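Local coordinates for cytoplasmic Protein STM1381 (Salmonella enterica subsp. enterica serovar Typhimurium, PDB 3SOZ) that is of unknown function but belongs to a putative glutamine amidotransferase family, so a related activity is possible but not established, at residues E11-H16 against I76-S81; T59-T64 against N82-Q87; L137-P142 against G206-G211; C214-D219 against A236-N241. One frame throughout, in Å; residues are numbered along the deposited sequence.

From the N terminus, segment 11-16 leaves strand 5-10 for the 14-21/24-31 hairpin. Contact 1 closes on it when 76-81 comes off strand 73-77. Contact 2 begins inside that loop, at 59-64, and closes just after it at 82-87, so the two cross; I76 CG2 packs on F84 CE2 at 4.1 Å. Contacts 3 and 4 follow in series, with none nested. Contact 3 closes the long loop from 137-142 to 206-211, and contact 4 joins the next strand to helix 235-246. P142 CD meets C215 SG at 3.6 Å. Contacts 1, 3 and 4 reach the same mixed sheet, while contact 2 joins the loop after helix 56-59 to the end of helix 81-85.

Contact 1: residues E11-H16 against I76-S81; sequences ESWHIH and ISDIGS
W13 and D78 meet nearly at right angles, the indole and carboxylate planes being 71° apart. OD2 of D78 lies oblique to the ring, 3.8 Å from W13 NE1 and just as far from CZ2; it therefore sits between the pyrrole nitrogen and the benzene rim rather than on a single atom. With CG anti to its main-chain N (chi1 -151°), D78 leads its carboxylate towards the tryptophan, while OD1 accepts a hydrogen bond from the backbone N of L121. D78 has a left-handed backbone (phi 57°), where the chain turns out of strand 73-77. The second meeting is apolar on one side: I79 puts CD1 3.8 Å from the backbone N of E11 and 4.3 Å from E11 CB, whereas the glutamate carboxylate leads off elsewhere. A modelled water bridges the backbones, accepting from E11 N at 3.2 Å, though its very short distance to the S77 carbonyl O is doubtful. A bound glycerol, probably from crystallisation, lies near the D78 carboxylate. No direct hydrogen bond links the segments, so the chemistry is that of a light contact: van der Waals touches and a modelled water at the ends of two parallel strands.

Contact 2: residues T59-T64 against N82-Q87; sequences TRFPQT and NTFLLQ
The loop between helices 56-59 and 65-69 meets the C-terminal end of helix 81-85 through a T-shaped aromatic pair, F61 with F84, and through Q87, the N-cap position of helix 88-91. F84 turns its edge to the face of F61: the ring planes stand 84° apart, the centroids are 6.0 Å apart, and the closest atoms are F61 CE1 and F84 CE1 at 4.3 Å. A chi1 of -170° extends the F61 ring from the loop towards the helix. Its neighbour P62 lays CG over the centre of one ring face, 4.0 Å above the plane. Q87 reaches the base of the phenylalanine instead: its chain is extended beyond CG, and CD stops 3.9 Å from F61 CB, with the amide plane 76° from the ring. The amide orientation is uncertain, so only van der Waals contact can be claimed. Around this buried group, A100 of helix 100-109 touches both F61 and Q87, while L101 packs on F84. Loops and helices packed in this way beside the parallel part of the mixed central sheet are consistent with the layered alpha/beta fold of the class I glutamine amidotransferase clan, to which the family is assigned.

Contact 3: residues L137-P142 against G206-G211; sequences LAEVLP and GTYHKG
Y208 crosses to V140 and E139 along its whole length. CB lies 3.8 Å from the carbonyl O of V140, and a chi1 of -177°, which puts CG opposite the backbone N, sends the ring across the helical turn at 137-140. V140 then covers one face: its CA stands 3.9 Å from the ring centroid, 18° off the normal, which makes a CH-pi contact. CD1 lies beside that CA, and CD2 meets V140 CG1 at 3.8 Å. Farther out, CE2 touches V140 CG2 at 3.7 Å, while CE1 passes close to E139 OE1. At the tip, Y208 OH donates to E139 OE1 at 2.5 Å, modelled very short, a length that at this resolution is doubtful and says nothing about bond strength. The carboxylate oxygen comes in at the ring edge, near its plane, although the carboxylate as a whole is tilted 43° from the ring. H209 CD2 lies over the opposite face, 4.2 Å above it. The other meeting is P142 CB against G206 CA at 3.8 Å, where the two segments run roughly antiparallel. Y208 also opens the type II' turn to G211 that joins strands 200-208 and 211-216. The Y208 side chain also touches V213 of strand 211-216 and V108 and A109 of helix 100-109, while V140 touches both A105 of that helix and L114 of strand 113-117.

Contact 4: residues C214-D219 against A236-N241; sequences CCFASD and ATFWCN
Strand residue F216 and helix residue W239 mark the closest backbone approach, yet their CA atoms are 10.3 Å apart, so large rings must span the distance between strand 211-216 and helix 235-246. F216 does so from the strand, its ring swung away from the main-chain N (chi1 177°) and its CB directed at the helix. W239 answers with the benzene end of its indole. CH2 stands over the face of F216 towards the rim, 3.5 Å from CD2 and 3.7 Å from CG, with CZ2 behind it near CE2. The six-membered ring of W239 and the F216 ring have centroids 4.9 Å apart and planes at 75°, an edge-to-face stack with the indole edge as the donor of C-H groups. F238 joins less squarely. Its CZ reaches F216 CE1 at 4.0 Å, and the planes are inclined by 62°, giving an offset edge-to-face pair with centroids 5.8 Å apart. Within the helix the two aromatic residues also pack on each other, F238 placing CE2 over the middle of the W239 ring. The cluster extends through edge-to-face pairs of F238 with W176 and of W239 with Y235. L38 and L42 of helix 36-42 and I117 of strand 113-117 also touch W239, while I117 and L202 touch F216. With no hydrogen bond between the segments, cohesion probably comes from burial of apolar surface and dispersion, with partially positive C-H edges set against the pi face of F216. That chemistry suits the buried interface where the C-terminal helix packs on the central sheet.

Contact 1: residues E11-H16 against I76-S81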
loop_
_atom_site.group_PDB
_atom_site.type_symbol
_atom_site.label_atom_id
_atom_site.label_comp_id
_atom_site.label_asym_id
_atom_site.label_seq_id
_atom_site.Cartn_x
_atom_site.Cartn_y
_atom_site.Cartn_z
ATOM N N GLU A 11 14.702 12.244 -11.375
ATOM C CA GLU A 11 13.977 13.532 -11.317
ATOM C C GLU A 11 14.174 14.165 -9.968
ATOM O O GLU A 11 14.425 13.458 -8.994
ATOM C CB GLU A 11 12.474 13.324 -11.473
ATOM C CG GLU A 11 11.871 13.692 -12.808
ATOM C CD GLU A 11 11.653 15.180 -12.991
ATOM O OE1 GLU A 11 12.156 15.953 -12.139
ATOM O OE2 GLU A 11 11.002 15.582 -14.002
ATOM N N SER A 12 14.081 15.491 -9.929
ATOM C CA SER A 12 13.710 16.248 -8.714
ATOM C C SER A 12 12.351 15.844 -8.155
ATOM O O SER A 12 11.503 15.431 -8.898
ATOM C CB SER A 12 13.610 17.721 -9.070
ATOM O OG SER A 12 14.887 18.185 -9.414
ATOM N N TRP A 13 12.140 15.999 -6.846
ATOM C CA TRP A 13 10.786 15.832 -6.255
ATOM C C TRP A 13 10.082 17.133 -6.483
ATOM O O TRP A 13 10.724 18.194 -6.338
ATOM C CB TRP A 13 10.819 15.527 -4.748
ATOM C CG TRP A 13 11.265 14.127 -4.411
ATOM C CD1 TRP A 13 12.521 13.745 -4.098
ATOM C CD2 TRP A 13 10.455 12.927 -4.357
ATOM N NE1 TRP A 13 12.557 12.390 -3.871
ATOM C CE2 TRP A 13 11.301 11.870 -4.018
ATOM C CE3 TRP A 13 9.100 12.656 -4.580
ATOM C CZ2 TRP A 13 10.858 10.549 -3.892
ATOM C CZ3 TRP A 13 8.651 11.334 -4.468
ATOM C CH2 TRP A 13 9.537 10.301 -4.111
ATOM N N HIS A 14 8.794 17.094 -6.841
ATOM C CA HIS A 14 7.997 18.338 -6.794
ATOM C C HIS A 14 7.284 18.340 -5.449
ATOM O O HIS A 14 6.773 17.324 -5.034
ATOM C CB HIS A 14 7.010 18.475 -7.982
ATOM C CG HIS A 14 6.016 19.578 -7.789
ATOM N ND1 HIS A 14 4.748 19.361 -7.278
ATOM C CD2 HIS A 14 6.144 20.923 -7.922
ATOM C CE1 HIS A 14 4.128 20.521 -7.149
ATOM N NE2 HIS A 14 4.964 21.486 -7.506
ATOM N N ILE A 15 7.260 19.450 -4.747
ATOM C CA ILE A 15 6.594 19.447 -3.442
ATOM C C ILE A 15 5.347 20.308 -3.462
ATOM O O ILE A 15 5.428 21.501 -3.774
ATOM C CB ILE A 15 7.545 19.978 -2.320
ATOM C CG1 ILE A 15 8.873 19.173 -2.260
ATOM C CG2 ILE A 15 6.885 19.985 -0.961
ATOM C CD1 ILE A 15 8.762 17.826 -1.688
ATOM N N HIS A 16 4.193 19.733 -3.121
ATOM C CA HIS A 16 3.000 20.572 -3.013
ATOM C C HIS A 16 2.525 20.660 -1.576
ATOM O O HIS A 16 2.226 19.630 -0.979
ATOM C CB HIS A 16 1.848 20.075 -3.916
ATOM C CG HIS A 16 0.650 20.962 -3.866
ATOM N ND1 HIS A 16 0.635 22.220 -4.437
ATOM C CD2 HIS A 16 -0.545 20.812 -3.258
ATOM C CE1 HIS A 16 -0.512 22.812 -4.165
ATOM N NE2 HIS A 16 -1.255 21.972 -3.467
ATOM N N ILE A 76 18.913 4.042 -13.358
ATOM C CA ILE A 76 17.648 4.367 -12.771
ATOM C C ILE A 76 17.849 4.740 -11.310
ATOM O O ILE A 76 18.339 3.949 -10.511
ATOM C CB ILE A 76 16.678 3.178 -12.869
ATOM C CG1 ILE A 76 16.676 2.642 -14.298
ATOM C CG2 ILE A 76 15.245 3.615 -12.419
ATOM C CD1 ILE A 76 15.843 1.413 -14.482
ATOM N N SER A 77 17.438 5.928 -10.936
ATOM C CA SER A 77 17.585 6.292 -9.552
ATOM C C SER A 77 16.333 6.889 -8.987
ATOM O O SER A 77 15.914 7.985 -9.376
ATOM C CB SER A 77 18.776 7.256 -9.362
ATOM O OG SER A 77 18.367 8.519 -8.914
ATOM N N ASP A 78 15.743 6.162 -8.042
ATOM C CA ASP A 78 14.570 6.651 -7.329
ATOM C C ASP A 78 13.407 6.998 -8.269
ATOM O O ASP A 78 12.819 8.065 -8.149
ATOM C CB ASP A 78 14.951 7.894 -6.516
ATOM C CG ASP A 78 14.102 8.059 -5.249
ATOM O OD1 ASP A 78 13.268 7.173 -4.881
ATOM O OD2 ASP A 78 14.279 9.121 -4.645
ATOM N N ILE A 79 13.098 6.125 -9.218
ATOM C CA ILE A 79 11.950 6.314 -10.060
ATOM C C ILE A 79 11.142 5.056 -10.080
ATOM O O ILE A 79 11.644 4.018 -10.439
ATOM C CB ILE A 79 12.393 6.518 -11.474
ATOM C CG1 ILE A 79 13.354 7.695 -11.579
ATOM C CG2 ILE A 79 11.178 6.745 -12.371
ATOM C CD1 ILE A 79 12.642 9.024 -11.467
ATOM N N GLY A 80 9.883 5.129 -9.730
ATOM C CA GLY A 80 9.017 3.939 -9.750
ATOM C C GLY A 80 8.705 3.324 -11.106
ATOM O O GLY A 80 8.704 3.995 -12.133
ATOM N N SER A 81 8.400 2.032 -11.085
ATOM C CA SER A 81 7.962 1.323 -12.269
ATOM C C SER A 81 6.747 1.902 -12.984
ATOM O O SER A 81 6.644 1.791 -14.235
ATOM C CB SER A 81 7.718 -0.141 -11.952
ATOM O OG SER A 81 6.516 -0.341 -11.257
HETATM O O HOH W 1 15.218 10.316 -8.814
#

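Contact 2: residues T59-T64 against N82-Q87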
loop_
_atom_site.group_PDB
_atom_site.type_symbol
_atom_site.label_atom_id
_atom_site.label_comp_id
_atom_site.label_asym_id
_atom_site.label_seq_id
_atom_site.Cartn_x
_atom_site.Cartn_y
_atom_site.Cartn_z
ATOM N N THR A 59 6.826 11.186 -21.639
ATOM C CA THR A 59 6.406 11.703 -22.949
ATOM C C THR A 59 7.218 11.136 -24.162
ATOM O O THR A 59 6.610 10.679 -25.109
ATOM C CB THR A 59 6.487 13.249 -22.990
ATOM O OG1 THR A 59 7.843 13.641 -22.768
ATOM C CG2 THR A 59 5.569 13.915 -21.929
ATOM N N ARG A 60 8.561 11.182 -24.116
ATOM C CA ARG A 60 9.455 10.856 -25.258
ATOM C C ARG A 60 10.315 9.607 -25.032
ATOM O O ARG A 60 11.479 9.582 -25.442
ATOM C CB ARG A 60 10.473 11.990 -25.519
ATOM C CG ARG A 60 10.011 13.357 -26.056
ATOM C CD ARG A 60 11.297 14.231 -26.254
ATOM N NE ARG A 60 11.125 15.699 -26.399
ATOM C CZ ARG A 60 11.588 16.450 -27.423
ATOM N NH1 ARG A 60 12.254 15.894 -28.451
ATOM N NH2 ARG A 60 11.386 17.773 -27.437
ATOM N N PHE A 61 9.805 8.576 -24.367
ATOM C CA PHE A 61 10.693 7.440 -24.051
ATOM C C PHE A 61 11.019 6.548 -25.255
ATOM O O PHE A 61 10.099 6.045 -25.885
ATOM C CB PHE A 61 10.190 6.565 -22.898
ATOM C CG PHE A 61 11.215 5.561 -22.449
ATOM C CD1 PHE A 61 12.306 5.955 -21.681
ATOM C CD2 PHE A 61 11.130 4.247 -22.831
ATOM C CE1 PHE A 61 13.283 5.042 -21.298
ATOM C CE2 PHE A 61 12.111 3.301 -22.427
ATOM C CZ PHE A 61 13.185 3.709 -21.671
ATOM N N PRO A 62 12.328 6.336 -25.549
ATOM C CA PRO A 62 12.822 5.470 -26.628
ATOM C C PRO A 62 11.974 4.223 -26.799
ATOM O O PRO A 62 11.684 3.543 -25.825
ATOM C CB PRO A 62 14.233 5.086 -26.164
ATOM C CG PRO A 62 14.587 6.065 -25.031
ATOM C CD PRO A 62 13.450 7.057 -24.917
ATOM N N GLN A 63 11.565 3.938 -28.030
ATOM C CA GLN A 63 10.702 2.799 -28.262
ATOM C C GLN A 63 11.357 1.704 -29.117
ATOM O O GLN A 63 10.739 0.679 -29.409
ATOM C CB GLN A 63 9.374 3.256 -28.870
ATOM C CG GLN A 63 8.513 4.177 -27.983
ATOM C CD GLN A 63 7.289 4.723 -28.725
ATOM O OE1 GLN A 63 7.307 4.882 -29.950
ATOM N NE2 GLN A 63 6.226 5.018 -27.981
ATOM N N THR A 64 12.615 1.900 -29.498
ATOM C CA THR A 64 13.324 0.854 -30.256
ATOM C C THR A 64 14.657 0.479 -29.616
ATOM O O THR A 64 15.274 1.297 -28.924
ATOM C CB THR A 64 13.488 1.189 -31.791
ATOM O OG1 THR A 64 14.295 2.364 -31.982
ATOM C CG2 THR A 64 12.112 1.372 -32.479
ATOM N N ASN A 82 5.846 2.532 -12.229
ATOM C CA ASN A 82 4.668 3.179 -12.798
ATOM C C ASN A 82 5.042 4.231 -13.824
ATOM O O ASN A 82 4.372 4.381 -14.843
ATOM C CB ASN A 82 3.802 3.828 -11.703
ATOM C CG ASN A 82 2.973 2.806 -10.895
ATOM O OD1 ASN A 82 2.757 1.664 -11.318
ATOM N ND2 ASN A 82 2.500 3.239 -9.719
ATOM N N THR A 83 6.081 4.990 -13.529
ATOM C CA THR A 83 6.538 5.962 -14.467
ATOM C C THR A 83 6.933 5.353 -15.807
ATOM O O THR A 83 6.676 5.980 -16.832
ATOM C CB THR A 83 7.700 6.756 -13.889
ATOM O OG1 THR A 83 7.193 7.505 -12.796
ATOM C CG2 THR A 83 8.288 7.745 -14.902
ATOM N N PHE A 84 7.565 4.176 -15.819
ATOM C CA PHE A 84 7.946 3.534 -17.093
ATOM C C PHE A 84 6.763 2.909 -17.796
ATOM O O PHE A 84 6.568 3.175 -18.952
ATOM C CB PHE A 84 9.043 2.486 -16.913
ATOM C CG PHE A 84 10.364 3.067 -16.558
ATOM C CD1 PHE A 84 11.214 3.559 -17.548
ATOM C CD2 PHE A 84 10.762 3.147 -15.235
ATOM C CE1 PHE A 84 12.438 4.113 -17.217
ATOM C CE2 PHE A 84 11.972 3.685 -14.910
ATOM C CZ PHE A 84 12.814 4.186 -15.888
ATOM N N LEU A 85 5.987 2.087 -17.094
ATOM C CA LEU A 85 4.844 1.390 -17.668
ATOM C C LEU A 85 3.677 2.290 -18.063
ATOM O O LEU A 85 2.991 2.010 -19.057
ATOM C CB LEU A 85 4.337 0.336 -16.698
ATOM C CG LEU A 85 5.354 -0.756 -16.414
ATOM C CD1 LEU A 85 4.921 -1.612 -15.246
ATOM C CD2 LEU A 85 5.552 -1.595 -17.676
ATOM N N LEU A 86 3.434 3.363 -17.312
ATOM C CA LEU A 86 2.261 4.212 -17.563
ATOM C C LEU A 86 2.649 5.596 -18.088
ATOM O O LEU A 86 2.437 6.615 -17.408
ATOM C CB LEU A 86 1.391 4.309 -16.310
ATOM C CG LEU A 86 1.005 2.910 -15.818
ATOM C CD1 LEU A 86 0.363 2.985 -14.436
ATOM C CD2 LEU A 86 0.065 2.203 -16.766
ATOM N N GLN A 87 3.223 5.629 -19.292
ATOM C CA GLN A 87 3.639 6.877 -19.925
ATOM C C GLN A 87 2.372 7.628 -20.316
ATOM O O GLN A 87 1.268 7.047 -20.284
ATOM C CB GLN A 87 4.522 6.583 -21.131
ATOM C CG GLN A 87 5.886 5.977 -20.803
ATOM C CD GLN A 87 6.588 5.364 -22.019
ATOM O OE1 GLN A 87 7.023 4.226 -21.970
ATOM N NE2 GLN A 87 6.720 6.131 -23.097
#

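Contact 3: residues L137-P142 against G206-G211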
loop_
_atom_site.group_PDB
_atom_site.type_symbol
_atom_site.label_atom_id
_atom_site.label_comp_id
_atom_site.label_asym_id
_atom_site.label_seq_id
_atom_site.Cartn_x
_atom_site.Cartn_y
_atom_site.Cartn_z
ATOM N N LEU A 137 11.683 -6.247 -15.023
ATOM C CA LEU A 137 12.998 -6.016 -14.383
ATOM C C LEU A 137 13.312 -6.908 -13.207
ATOM O O LEU A 137 14.473 -7.040 -12.860
ATOM C CB LEU A 137 13.199 -4.572 -13.921
ATOM C CG LEU A 137 13.733 -3.491 -14.859
ATOM C CD1 LEU A 137 14.573 -2.452 -14.090
ATOM C CD2 LEU A 137 14.571 -4.068 -16.000
ATOM N N ALA A 138 12.312 -7.501 -12.568
ATOM C CA ALA A 138 12.586 -8.327 -11.385
ATOM C C ALA A 138 13.635 -9.362 -11.781
ATOM O O ALA A 138 14.679 -9.518 -11.135
ATOM C CB ALA A 138 11.319 -9.004 -10.880
ATOM N N GLU A 139 13.336 -10.022 -12.893
ATOM C CA GLU A 139 14.200 -10.981 -13.580
ATOM C C GLU A 139 15.627 -10.446 -13.857
ATOM O O GLU A 139 16.582 -11.149 -13.651
ATOM C CB GLU A 139 13.491 -11.317 -14.890
ATOM C CG GLU A 139 13.439 -12.768 -15.351
ATOM C CD GLU A 139 13.326 -12.819 -16.889
ATOM O OE1 GLU A 139 14.290 -12.381 -17.566
ATOM O OE2 GLU A 139 12.281 -13.265 -17.418
ATOM N N VAL A 140 15.761 -9.206 -14.316
ATOM C CA VAL A 140 17.062 -8.596 -14.579
ATOM C C VAL A 140 17.971 -8.370 -13.347
ATOM O O VAL A 140 19.188 -8.534 -13.428
ATOM C CB VAL A 140 16.880 -7.250 -15.265
ATOM C CG1 VAL A 140 18.205 -6.651 -15.670
ATOM C CG2 VAL A 140 15.984 -7.380 -16.445
ATOM N N LEU A 141 17.391 -7.984 -12.206
ATOM C CA LEU A 141 18.166 -7.561 -11.020
ATOM C C LEU A 141 18.783 -8.711 -10.236
ATOM O O LEU A 141 18.199 -9.806 -10.148
ATOM C CB LEU A 141 17.306 -6.701 -10.066
ATOM C CG LEU A 141 16.531 -5.561 -10.757
ATOM C CD1 LEU A 141 15.572 -4.843 -9.773
ATOM C CD2 LEU A 141 17.474 -4.573 -11.506
ATOM N N PRO A 142 19.966 -8.448 -9.638
ATOM C CA PRO A 142 20.702 -9.428 -8.876
ATOM C C PRO A 142 20.181 -9.604 -7.455
ATOM O O PRO A 142 20.757 -10.388 -6.679
ATOM C CB PRO A 142 22.118 -8.870 -8.893
ATOM C CG PRO A 142 21.942 -7.376 -9.032
ATOM C CD PRO A 142 20.700 -7.167 -9.771
ATOM N N GLY A 206 25.776 -8.475 -10.267
ATOM C CA GLY A 206 25.185 -9.631 -10.940
ATOM C C GLY A 206 25.317 -9.484 -12.432
ATOM O O GLY A 206 25.955 -8.542 -12.896
ATOM N N THR A 207 24.704 -10.400 -13.173
ATOM C CA THR A 207 24.784 -10.394 -14.641
ATOM C C THR A 207 23.415 -10.803 -15.189
ATOM O O THR A 207 22.725 -11.643 -14.573
ATOM C CB THR A 207 25.852 -11.430 -15.218
ATOM O OG1 THR A 207 25.459 -12.779 -14.870
ATOM C CG2 THR A 207 27.286 -11.116 -14.735
ATOM N N TYR A 208 23.046 -10.247 -16.345
ATOM C CA TYR A 208 21.817 -10.651 -16.995
ATOM C C TYR A 208 22.071 -10.990 -18.488
ATOM O O TYR A 208 22.195 -10.094 -19.356
ATOM C CB TYR A 208 20.697 -9.615 -16.753
ATOM C CG TYR A 208 19.355 -9.996 -17.352
ATOM C CD1 TYR A 208 18.618 -11.094 -16.867
ATOM C CD2 TYR A 208 18.810 -9.246 -18.390
ATOM C CE1 TYR A 208 17.372 -11.436 -17.430
ATOM C CE2 TYR A 208 17.582 -9.577 -18.953
ATOM C CZ TYR A 208 16.872 -10.665 -18.474
ATOM O OH TYR A 208 15.648 -10.951 -19.073
ATOM N N HIS A 209 22.157 -12.297 -18.756
ATOM C CA HIS A 209 22.762 -12.819 -19.988
ATOM C C HIS A 209 24.064 -12.079 -20.271
ATOM O O HIS A 209 24.981 -12.157 -19.465
ATOM C CB HIS A 209 21.780 -12.779 -21.159
ATOM C CG HIS A 209 20.494 -13.495 -20.879
ATOM N ND1 HIS A 209 20.453 -14.806 -20.446
ATOM C CD2 HIS A 209 19.205 -13.085 -20.959
ATOM C CE1 HIS A 209 19.193 -15.173 -20.273
ATOM N NE2 HIS A 209 18.414 -14.148 -20.582
ATOM N N LYS A 210 24.145 -11.329 -21.364
ATOM C CA LYS A 210 25.425 -10.694 -21.741
ATOM C C LYS A 210 25.753 -9.441 -20.942
ATOM O O LYS A 210 26.831 -8.859 -21.127
ATOM C CB LYS A 210 25.516 -10.380 -23.248
ATOM C CG LYS A 210 25.386 -11.588 -24.180
ATOM C CD LYS A 210 25.653 -11.226 -25.658
ATOM C CE LYS A 210 26.025 -12.501 -26.467
ATOM N NZ LYS A 210 26.310 -12.275 -27.927
ATOM N N GLY A 211 24.838 -9.039 -20.052
ATOM C CA GLY A 211 24.940 -7.752 -19.356
ATOM C C GLY A 211 25.267 -7.764 -17.879
ATOM O O GLY A 211 24.957 -8.729 -17.165
#

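Contact 4: residues C214-D219 against A236-N241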
loop_
_atom_site.group_PDB
_atom_site.type_symbol
_atom_site.label_atom_id
_atom_site.label_comp_id
_atom_site.label_asym_id
_atom_site.label_seq_id
_atom_site.Cartn_x
_atom_site.Cartn_y
_atom_site.Cartn_z
ATOM N N CYS A 214 23.854 -3.778 -11.442
ATOM C CA CYS A 214 24.217 -3.379 -10.099
ATOM C C CYS A 214 23.046 -2.698 -9.353
ATOM O O CYS A 214 22.332 -1.854 -9.909
ATOM C CB CYS A 214 25.452 -2.485 -10.170
ATOM S SG CYS A 214 26.046 -1.878 -8.613
ATOM N N CYS A 215 22.861 -3.116 -8.103
ATOM C CA CYS A 215 21.913 -2.540 -7.178
ATOM C C CYS A 215 22.640 -1.935 -6.006
ATOM O O CYS A 215 23.470 -2.582 -5.369
ATOM C CB CYS A 215 21.004 -3.609 -6.645
ATOM S SG CYS A 215 19.947 -4.203 -7.918
ATOM N N PHE A 216 22.323 -0.684 -5.729
ATOM C CA PHE A 216 22.819 -0.015 -4.559
ATOM C C PHE A 216 21.589 0.282 -3.700
ATOM O O PHE A 216 20.644 0.920 -4.172
ATOM C CB PHE A 216 23.589 1.261 -4.962
ATOM C CG PHE A 216 24.082 2.042 -3.799
ATOM C CD1 PHE A 216 25.221 1.640 -3.110
ATOM C CD2 PHE A 216 23.365 3.136 -3.332
ATOM C CE1 PHE A 216 25.649 2.348 -1.987
ATOM C CE2 PHE A 216 23.794 3.843 -2.220
ATOM C CZ PHE A 216 24.929 3.450 -1.549
ATOM N N ALA A 217 21.593 -0.191 -2.456
ATOM C CA ALA A 217 20.357 -0.278 -1.648
ATOM C C ALA A 217 19.939 1.005 -0.953
ATOM O O ALA A 217 18.945 1.006 -0.225
ATOM C CB ALA A 217 20.438 -1.393 -0.630
ATOM N N SER A 218 20.685 2.082 -1.172
ATOM C CA SER A 218 20.433 3.331 -0.480
ATOM C C SER A 218 20.326 4.395 -1.533
ATOM O O SER A 218 20.199 4.084 -2.704
ATOM C CB SER A 218 21.545 3.659 0.510
ATOM O OG SER A 218 21.186 4.723 1.374
ATOM N N ASP A 219 20.347 5.642 -1.120
ATOM C CA ASP A 219 20.037 6.725 -2.013
ATOM C C ASP A 219 21.346 7.456 -2.223
ATOM O O ASP A 219 22.149 7.598 -1.312
ATOM C CB ASP A 219 19.014 7.656 -1.353
ATOM C CG ASP A 219 18.259 8.551 -2.352
ATOM O OD1 ASP A 219 18.809 9.072 -3.339
ATOM O OD2 ASP A 219 17.070 8.781 -2.114
ATOM N N ALA A 236 32.785 10.466 -5.195
ATOM C CA ALA A 236 32.830 10.532 -6.674
ATOM C C ALA A 236 33.434 9.267 -7.336
ATOM O O ALA A 236 32.799 8.592 -8.150
ATOM C CB ALA A 236 33.560 11.785 -7.128
ATOM N N THR A 237 34.648 8.931 -6.937
ATOM C CA THR A 237 35.310 7.739 -7.416
ATOM C C THR A 237 34.435 6.504 -7.196
ATOM O O THR A 237 34.440 5.566 -8.003
ATOM C CB THR A 237 36.679 7.567 -6.698
ATOM O OG1 THR A 237 37.513 8.689 -7.020
ATOM C CG2 THR A 237 37.373 6.273 -7.122
ATOM N N PHE A 238 33.693 6.484 -6.102
ATOM C CA PHE A 238 32.935 5.297 -5.834
ATOM C C PHE A 238 31.915 5.041 -6.943
ATOM O O PHE A 238 31.700 3.895 -7.323
ATOM C CB PHE A 238 32.238 5.371 -4.489
ATOM C CG PHE A 238 31.114 4.410 -4.358
ATOM C CD1 PHE A 238 31.361 3.085 -4.027
ATOM C CD2 PHE A 238 29.801 4.825 -4.578
ATOM C CE1 PHE A 238 30.321 2.178 -3.900
ATOM C CE2 PHE A 238 28.746 3.918 -4.464
ATOM C CZ PHE A 238 29.003 2.593 -4.116
ATOM N N TRP A 239 31.278 6.100 -7.441
ATOM C CA TRP A 239 30.236 5.929 -8.452
ATOM C C TRP A 239 30.865 5.685 -9.815
ATOM O O TRP A 239 30.462 4.773 -10.540
ATOM C CB TRP A 239 29.269 7.119 -8.472
ATOM C CG TRP A 239 28.415 7.221 -7.223
ATOM C CD1 TRP A 239 28.496 8.167 -6.240
ATOM C CD2 TRP A 239 27.355 6.336 -6.832
ATOM N NE1 TRP A 239 27.569 7.921 -5.259
ATOM C CE2 TRP A 239 26.851 6.805 -5.601
ATOM C CE3 TRP A 239 26.784 5.198 -7.404
ATOM C CZ2 TRP A 239 25.795 6.177 -4.941
ATOM C CZ3 TRP A 239 25.741 4.571 -6.746
ATOM C CH2 TRP A 239 25.261 5.058 -5.523
ATOM N N CYS A 240 31.878 6.472 -10.153
ATOM C CA CYS A 240 32.651 6.205 -11.337
ATOM C C CYS A 240 33.066 4.724 -11.405
ATOM O O CYS A 240 32.825 4.063 -12.416
ATOM C CB CYS A 240 33.838 7.153 -11.408
ATOM S SG CYS A 240 33.334 8.894 -11.775
ATOM N N ASN A 241 33.629 4.183 -10.334
ATOM C CA ASN A 241 33.974 2.770 -10.340
ATOM C C ASN A 241 32.780 1.872 -10.562
ATOM O O ASN A 241 32.915 0.835 -11.204
ATOM C CB ASN A 241 34.611 2.335 -9.030
ATOM C CG ASN A 241 36.126 2.559 -8.982
ATOM O OD1 ASN A 241 36.649 3.598 -9.374
ATOM N ND2 ASN A 241 36.829 1.572 -8.436
#